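Local coordinates for chitin oligosaccharide binding protein NagB2 (Paenibacillus sp. FPU-7, PDB 7EHU) that binds chitin oligosaccharides such as N,N'-diacetylchitobiose and N,N',N''-triacetylchitotriose, probably as the solute-binding component of a sugar uptake system, at residues Asp196-Ala199 / Ile200-Ala204; Val396-Thr399 / Leu400-Ser403. All coordinates share one frame; numbering follows the deposited sequence. Where two conformers were deposited one is given.

Interaction 1: Asp196-Ala199 / Ile200-Ala204. With NAG (2-acetamido-2-deoxy-beta-D-glucopyranose), chain B.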
ATOM      1  N   ASP A 196       2.828   7.160 -11.487  1.00 12.78           N
ATOM      2  CA  ASP A 196       2.680   7.084 -10.044  1.00 12.05           C
ATOM      3  C   ASP A 196       1.394   7.738  -9.529  1.00 11.12           C
ATOM      4  O   ASP A 196       1.350   8.190  -8.383  1.00 11.44           O
ATOM      5  CB  ASP A 196       3.907   7.651  -9.336  1.00 12.65           C
ATOM      6  CG  ASP A 196       5.124   6.763  -9.482  1.00 13.52           C
ATOM      7  OD1 ASP A 196       4.954   5.547  -9.691  1.00 17.14           O
ATOM      8  OD2 ASP A 196       6.243   7.254  -9.248  1.00 13.02           O
ATOM      9  N   GLY A 197       0.331   7.740 -10.338  1.00 11.05           N
ATOM     10  CA  GLY A 197      -0.947   8.269  -9.884  1.00 11.11           C
ATOM     11  C   GLY A 197      -1.493   7.598  -8.636  1.00 10.60           C
ATOM     12  O   GLY A 197      -2.262   8.216  -7.882  1.00 10.94           O
ATOM     13  N   TRP A 198      -1.108   6.344  -8.390  1.00  9.56           N
ATOM     14  CA  TRP A 198      -1.570   5.640  -7.198  1.00  9.11           C
ATOM     15  C   TRP A 198      -1.193   6.401  -5.928  1.00  8.73           C
ATOM     16  O   TRP A 198      -1.882   6.291  -4.905  1.00  8.83           O
ATOM     17  CB  TRP A 198      -0.994   4.220  -7.157  1.00  9.72           C
ATOM     18  CG  TRP A 198       0.441   4.147  -6.723  1.00  9.29           C
ATOM     19  CD1 TRP A 198       1.552   4.260  -7.516  1.00  9.55           C
ATOM     20  CD2 TRP A 198       0.922   3.989  -5.379  1.00  8.58           C
ATOM     21  NE1 TRP A 198       2.684   4.182  -6.747  1.00  9.88           N
ATOM     22  CE2 TRP A 198       2.324   4.013  -5.436  1.00  8.86           C
ATOM     23  CE3 TRP A 198       0.292   3.826  -4.128  1.00  9.32           C
ATOM     24  CZ2 TRP A 198       3.102   3.839  -4.306  1.00  9.58           C
ATOM     25  CZ3 TRP A 198       1.067   3.678  -3.023  1.00  9.35           C
ATOM     26  CH2 TRP A 198       2.457   3.693  -3.113  1.00  9.76           C
ATOM     27  N   ALA A 199      -0.096   7.160  -5.958  1.00  9.09           N
ATOM     28  CA  ALA A 199       0.312   7.908  -4.768  1.00  9.30           C
ATOM     29  C   ALA A 199      -0.682   9.021  -4.452  1.00  9.51           C
ATOM     30  O   ALA A 199      -0.950   9.306  -3.276  1.00  9.58           O
ATOM     31  CB  ALA A 199       1.709   8.473  -4.979  1.00  9.69           C
ATOM     32  N   ILE A 200      -1.222   9.668  -5.488  1.00  9.67           N
ATOM     33  CA  ILE A 200      -2.316  10.616  -5.289  1.00  9.98           C
ATOM     34  C   ILE A 200      -3.531   9.886  -4.741  1.00 10.34           C
ATOM     35  O   ILE A 200      -4.236  10.389  -3.861  1.00  9.79           O
ATOM     36  CB  ILE A 200      -2.655  11.344  -6.600  1.00 10.68           C
ATOM     37  CG1 ILE A 200      -1.466  12.140  -7.145  1.00 11.42           C
ATOM     38  CG2 ILE A 200      -3.846  12.290  -6.392  1.00 12.12           C
ATOM     39  CD1 ILE A 200      -1.598  12.479  -8.636  1.00 13.20           C
ATOM     40  N   ASN A 201      -3.794   8.690  -5.260  1.00 10.14           N
ATOM     41  CA  ASN A 201      -4.960   7.938  -4.824  1.00  9.89           C
ATOM     42  C   ASN A 201      -4.904   7.524  -3.363  1.00  9.45           C
ATOM     43  O   ASN A 201      -5.958   7.263  -2.777  1.00  9.68           O
ATOM     44  CB  ASN A 201      -5.216   6.730  -5.723  1.00 10.19           C
ATOM     45  CG  ASN A 201      -5.857   7.120  -7.052  1.00 10.68           C
ATOM     46  OD1 ASN A 201      -6.456   8.185  -7.185  1.00 11.64           O
ATOM     47  ND2 ASN A 201      -5.752   6.235  -8.028  1.00 10.85           N
ATOM     48  N   MET A 202      -3.724   7.451  -2.750  1.00  8.90           N
ATOM     49  CA  MET A 202      -3.699   7.197  -1.306  1.00  8.98           C
ATOM     50  C   MET A 202      -4.473   8.285  -0.585  1.00  9.37           C
ATOM     51  O   MET A 202      -5.350   8.022   0.244  1.00 10.07           O
ATOM     52  CB  MET A 202      -2.251   7.188  -0.807  1.00  8.64           C
ATOM     53  CG  MET A 202      -1.466   5.946  -1.209  1.00  9.30           C
ATOM     54  SD  MET A 202       0.054   5.738  -0.225  1.00  8.76           S
ATOM     55  CE  MET A 202       1.115   6.916  -1.083  1.00  9.83           C
ATOM     56  N   LEU A 203      -4.159   9.530  -0.912  1.00  9.46           N
ATOM     57  CA  LEU A 203      -4.825  10.662  -0.297  1.00 10.31           C
ATOM     58  C   LEU A 203      -6.273  10.752  -0.733  1.00 11.04           C
ATOM     59  O   LEU A 203      -7.160  10.992   0.092  1.00 11.42           O
ATOM     60  CB  LEU A 203      -4.061  11.933  -0.651  1.00 11.55           C
ATOM     61  CG  LEU A 203      -4.583  13.224  -0.029  1.00 12.00           C
ATOM     62  CD1 LEU A 203      -4.642  13.138   1.494  1.00 12.70           C
ATOM     63  CD2 LEU A 203      -3.716  14.404  -0.462  1.00 13.10           C
ATOM     64  N   ALA A 204      -6.529  10.555  -2.025  1.00 10.95           N
ATOM     65  CA  ALA A 204      -7.896  10.612  -2.523  1.00 10.50           C
ATOM     66  C   ALA A 204      -8.773   9.583  -1.832  1.00 10.66           C
ATOM     67  O   ALA A 204      -9.923   9.877  -1.484  1.00 11.53           O
ATOM     68  CB  ALA A 204      -7.913  10.394  -4.034  1.00 11.49           C
TER
HETATM   69  C1  NAG B   3       0.826  -0.180  -2.456  1.00  8.40           C
HETATM   70  C2  NAG B   3       0.106  -0.152  -3.782  1.00  7.93           C
HETATM   71  C3  NAG B   3      -1.259   0.518  -3.641  1.00  7.72           C
HETATM   72  C4  NAG B   3      -2.063  -0.148  -2.530  1.00  7.25           C
HETATM   73  C5  NAG B   3      -1.256  -0.175  -1.236  1.00  7.50           C
HETATM   74  C6  NAG B   3      -1.948  -0.916  -0.111  1.00  7.98           C
HETATM   75  C7  NAG B   3       1.382  -0.156  -5.874  1.00 10.11           C
HETATM   76  C8  NAG B   3       2.154   0.674  -6.864  1.00 10.75           C
HETATM   77  N2  NAG B   3       0.893   0.497  -4.817  1.00  7.92           N
HETATM   78  O3  NAG B   3      -1.932   0.421  -4.890  1.00  8.76           O
HETATM   79  O4  NAG B   3      -3.276   0.551  -2.264  1.00  8.29           O
HETATM   80  O5  NAG B   3       0.007  -0.814  -1.477  1.00  7.91           O
HETATM   81  O6  NAG B   3      -2.200  -2.272  -0.448  1.00  8.62           O
HETATM   82  O7  NAG B   3       1.197  -1.363  -6.033  1.00 12.22           O
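The W198 indole carries the bound NAG on one face, while M202 meets the ring obliquely. The acetamide of the sugar stands nearly perpendicular to the indole. It rests on the ring through N2 and the methyl C8, and its carbonyl oxygen points away. NAG N2 sits 3.4 Å above the ring plane, displaced toward the rim and close to W198 CE3. NAG C8 lies over the five-membered part, 3.5 Å from W198 NE1. M202 runs alongside the indole and points the same way. M202 SD is 3.6 Å from W198 CZ3. It lies 59° off the ring normal. This is a Met-aromatic contact. The M202 chain bends at chi3 (-80°), which brings CE near W198 CZ3 and within 4.2 Å of A199 CB.

W198 and M202 sit on the first turns of helix 197-212. An aromatic side chain forming a platform under a sugar is a common feature of carbohydrate-binding proteins, and W198 belongs to the glycan pocket here. S315 and D389 hydrogen-bond the sugar, and the ring of Y257 also meets W198. The backbone holds the turn together. N201 N donates to G197 O at 3.1 Å, in the carbonyl plane. M202 N makes two weak bonds, to W198 O and A199 O. D196, just before the helix, accepts a hydrogen bond from Y257 N through OD2.

Interaction 2: Val396-Thr399 / Leu400-Ser403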
ATOM      1  N   VAL A 396     -10.701   0.037 -13.451  1.00 12.66           N
ATOM      2  CA  VAL A 396     -11.234   1.166 -12.694  1.00 12.52           C
ATOM      3  C   VAL A 396     -10.106   1.874 -11.949  1.00 11.77           C
ATOM      4  O   VAL A 396     -10.006   3.107 -11.958  1.00 12.87           O
ATOM      5  CB  VAL A 396     -12.350   0.675 -11.739  1.00 13.01           C
ATOM      6  CG1 VAL A 396     -12.845   1.799 -10.826  1.00 14.33           C
ATOM      7  CG2 VAL A 396     -13.516   0.059 -12.518  1.00 13.51           C
ATOM      8  N   LYS A 397      -9.235   1.101 -11.307  1.00 10.39           N
ATOM      9  CA  LYS A 397      -8.100   1.675 -10.593  1.00 10.58           C
ATOM     10  C   LYS A 397      -7.235   2.530 -11.511  1.00 11.41           C
ATOM     11  O   LYS A 397      -6.889   3.669 -11.171  1.00 11.21           O
ATOM     12  CB  LYS A 397      -7.247   0.570  -9.966  1.00 10.71           C
ATOM     13  CG  LYS A 397      -6.068   1.068  -9.184  1.00 10.29           C
ATOM     14  CD  LYS A 397      -5.099  -0.044  -8.811  1.00 10.10           C
ATOM     15  CE  LYS A 397      -4.194  -0.436  -9.946  1.00 10.69           C
ATOM     16  NZ  LYS A 397      -3.248  -1.467  -9.497  1.00 12.08           N
ATOM     17  N   VAL A 398      -6.825   1.978 -12.657  1.00 12.06           N
ATOM     18  CA  VAL A 398      -5.936   2.704 -13.563  0.58 12.92           C
ATOM     19  C   VAL A 398      -6.628   3.956 -14.100  1.00 12.58           C
ATOM     20  O   VAL A 398      -6.008   5.014 -14.272  1.00 13.17           O
ATOM     21  CB  VAL A 398      -5.445   1.741 -14.666  0.58 15.36           C
ATOM     22  CG1 VAL A 398      -4.638   2.451 -15.742  0.58 15.68           C
ATOM     23  CG2 VAL A 398      -4.601   0.618 -14.049  0.58 16.22           C
ATOM     24  N   THR A 399      -7.933   3.871 -14.351  1.00 12.21           N
ATOM     25  CA  THR A 399      -8.662   5.055 -14.786  1.00 13.18           C
ATOM     26  C   THR A 399      -8.665   6.125 -13.700  1.00 12.60           C
ATOM     27  O   THR A 399      -8.537   7.321 -14.001  1.00 13.78           O
ATOM     28  CB  THR A 399     -10.083   4.662 -15.181  1.00 15.19           C
ATOM     29  OG1 THR A 399     -10.042   3.700 -16.241  1.00 15.91           O
ATOM     30  CG2 THR A 399     -10.874   5.862 -15.669  1.00 16.25           C
ATOM     31  N   LEU A 400      -8.816   5.735 -12.429  1.00 11.59           N
ATOM     32  CA  LEU A 400      -8.765   6.742 -11.369  1.00 11.60           C
ATOM     33  C   LEU A 400      -7.390   7.392 -11.299  1.00 11.05           C
ATOM     34  O   LEU A 400      -7.282   8.606 -11.105  1.00 11.67           O
ATOM     35  CB  LEU A 400      -9.143   6.150 -10.016  1.00 11.88           C
ATOM     36  CG  LEU A 400      -9.285   7.177  -8.895  1.00 12.52           C
ATOM     37  CD1 LEU A 400     -10.424   8.166  -9.162  1.00 12.88           C
ATOM     38  CD2 LEU A 400      -9.483   6.493  -7.559  1.00 13.62           C
ATOM     39  N   GLU A 401      -6.321   6.602 -11.441  1.00 11.21           N
ATOM     40  CA  GLU A 401      -4.963   7.150 -11.450  1.00 11.40           C
ATOM     41  C   GLU A 401      -4.812   8.237 -12.505  1.00 11.94           C
ATOM     42  O   GLU A 401      -4.317   9.338 -12.221  1.00 13.07           O
ATOM     43  CB  GLU A 401      -3.947   6.031 -11.703  1.00 11.31           C
ATOM     44  CG  GLU A 401      -3.857   5.059 -10.573  1.00 10.71           C
ATOM     45  CD  GLU A 401      -3.061   3.807 -10.887  1.00 12.12           C
ATOM     46  OE1 GLU A 401      -2.474   3.701 -11.997  1.00 14.34           O
ATOM     47  OE2 GLU A 401      -3.016   2.914 -10.022  1.00 11.57           O
ATOM     48  N   GLN A 402      -5.208   7.934 -13.740  1.00 12.62           N
ATOM     49  CA  GLN A 402      -5.152   8.942 -14.797  1.00 14.29           C
ATOM     50  C   GLN A 402      -6.013  10.143 -14.454  1.00 13.74           C
ATOM     51  O   GLN A 402      -5.626  11.294 -14.715  1.00 14.77           O
ATOM     52  CB  GLN A 402      -5.690   8.346 -16.105  1.00 18.09           C
ATOM     53  CG  GLN A 402      -4.846   7.279 -16.767  1.00 24.48           C
ATOM     54  CD  GLN A 402      -3.385   7.650 -16.902  1.00 29.90           C
ATOM     55  OE1 GLN A 402      -2.522   7.035 -16.281  1.00 32.73           O
ATOM     56  NE2 GLN A 402      -3.097   8.648 -17.736  1.00 31.43           N
ATOM     57  N   SER A 403      -7.222   9.884 -13.948  1.00 13.82           N
ATOM     58  CA  SER A 403      -8.175  10.958 -13.689  1.00 14.79           C
ATOM     59  C   SER A 403      -7.693  11.905 -12.602  1.00 14.48           C
ATOM     60  O   SER A 403      -7.872  13.123 -12.725  1.00 15.77           O
ATOM     61  CB  SER A 403      -9.564  10.401 -13.355  1.00 16.96           C
ATOM     62  OG  SER A 403     -10.051   9.557 -14.392  1.00 17.57           O
TER
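E401 folds back over the preceding turn of helix 394-408, and its carboxylate comes up against the aliphatic chain of K397. Its CB lies 3.4 Å from V398 O. CG, anti to the carbonyl carbon (chi1 -68°), lies 3.4 Å from K397 O. The chain runs on extended from CG and takes CD past V398 CA. At the tip the two oxygens part. OE1 faces V398 CA at 3.9 Å. OE2 lies 3.6 Å from K397 CE and nearly as close to CG and CD. The two side chains cross obliquely. K397 NZ remains 4.4 Å from E401 OE2, beyond a salt bridge, and is paired instead with D78. With an alanine in place of E401 the carboxylate is gone, and the K397 methylenes would probably lose their neighbour and the amine the nearby negative charge.

The helix bonds are regular: E401 N to K397 O is 3.0 Å and in the carbonyl plane. One turn on, S403 grips T399 O twice. Its N and its OG reach that oxygen from opposite faces of the carbonyl plane, OG at 2.7 Å. S403 OG is also hydrogen-bonded to K420 NZ, which links this helix to helix 414-430. The K397 amine and the E401 carboxylate probably attract each other through space without a direct bond, while D78 takes the salt bridge.

How the interactions relate
Interaction 1 comes first along the chain, on helix 197-212. Interaction 2 follows on helix 394-408. Their centres are 10 Å apart, and the two helices touch directly. N201 ND2 packs against E401 CG at 3.4 Å, and N201 OD1 lies 3.5 Å from L400 CG. E401 CG also approaches W198 N. Residues far apart in sequence thus meet beside the glycan pocket. Segment 196-204 contributes the pocket residue W198. Segment 396-403 lies further from the chain centre, yet the K397 side chain comes within about 5 Å of a bound NAG. Helix 394-408 therefore packs on the helix that carries the sugar platform and brings the K397 side chain near the bound glycan.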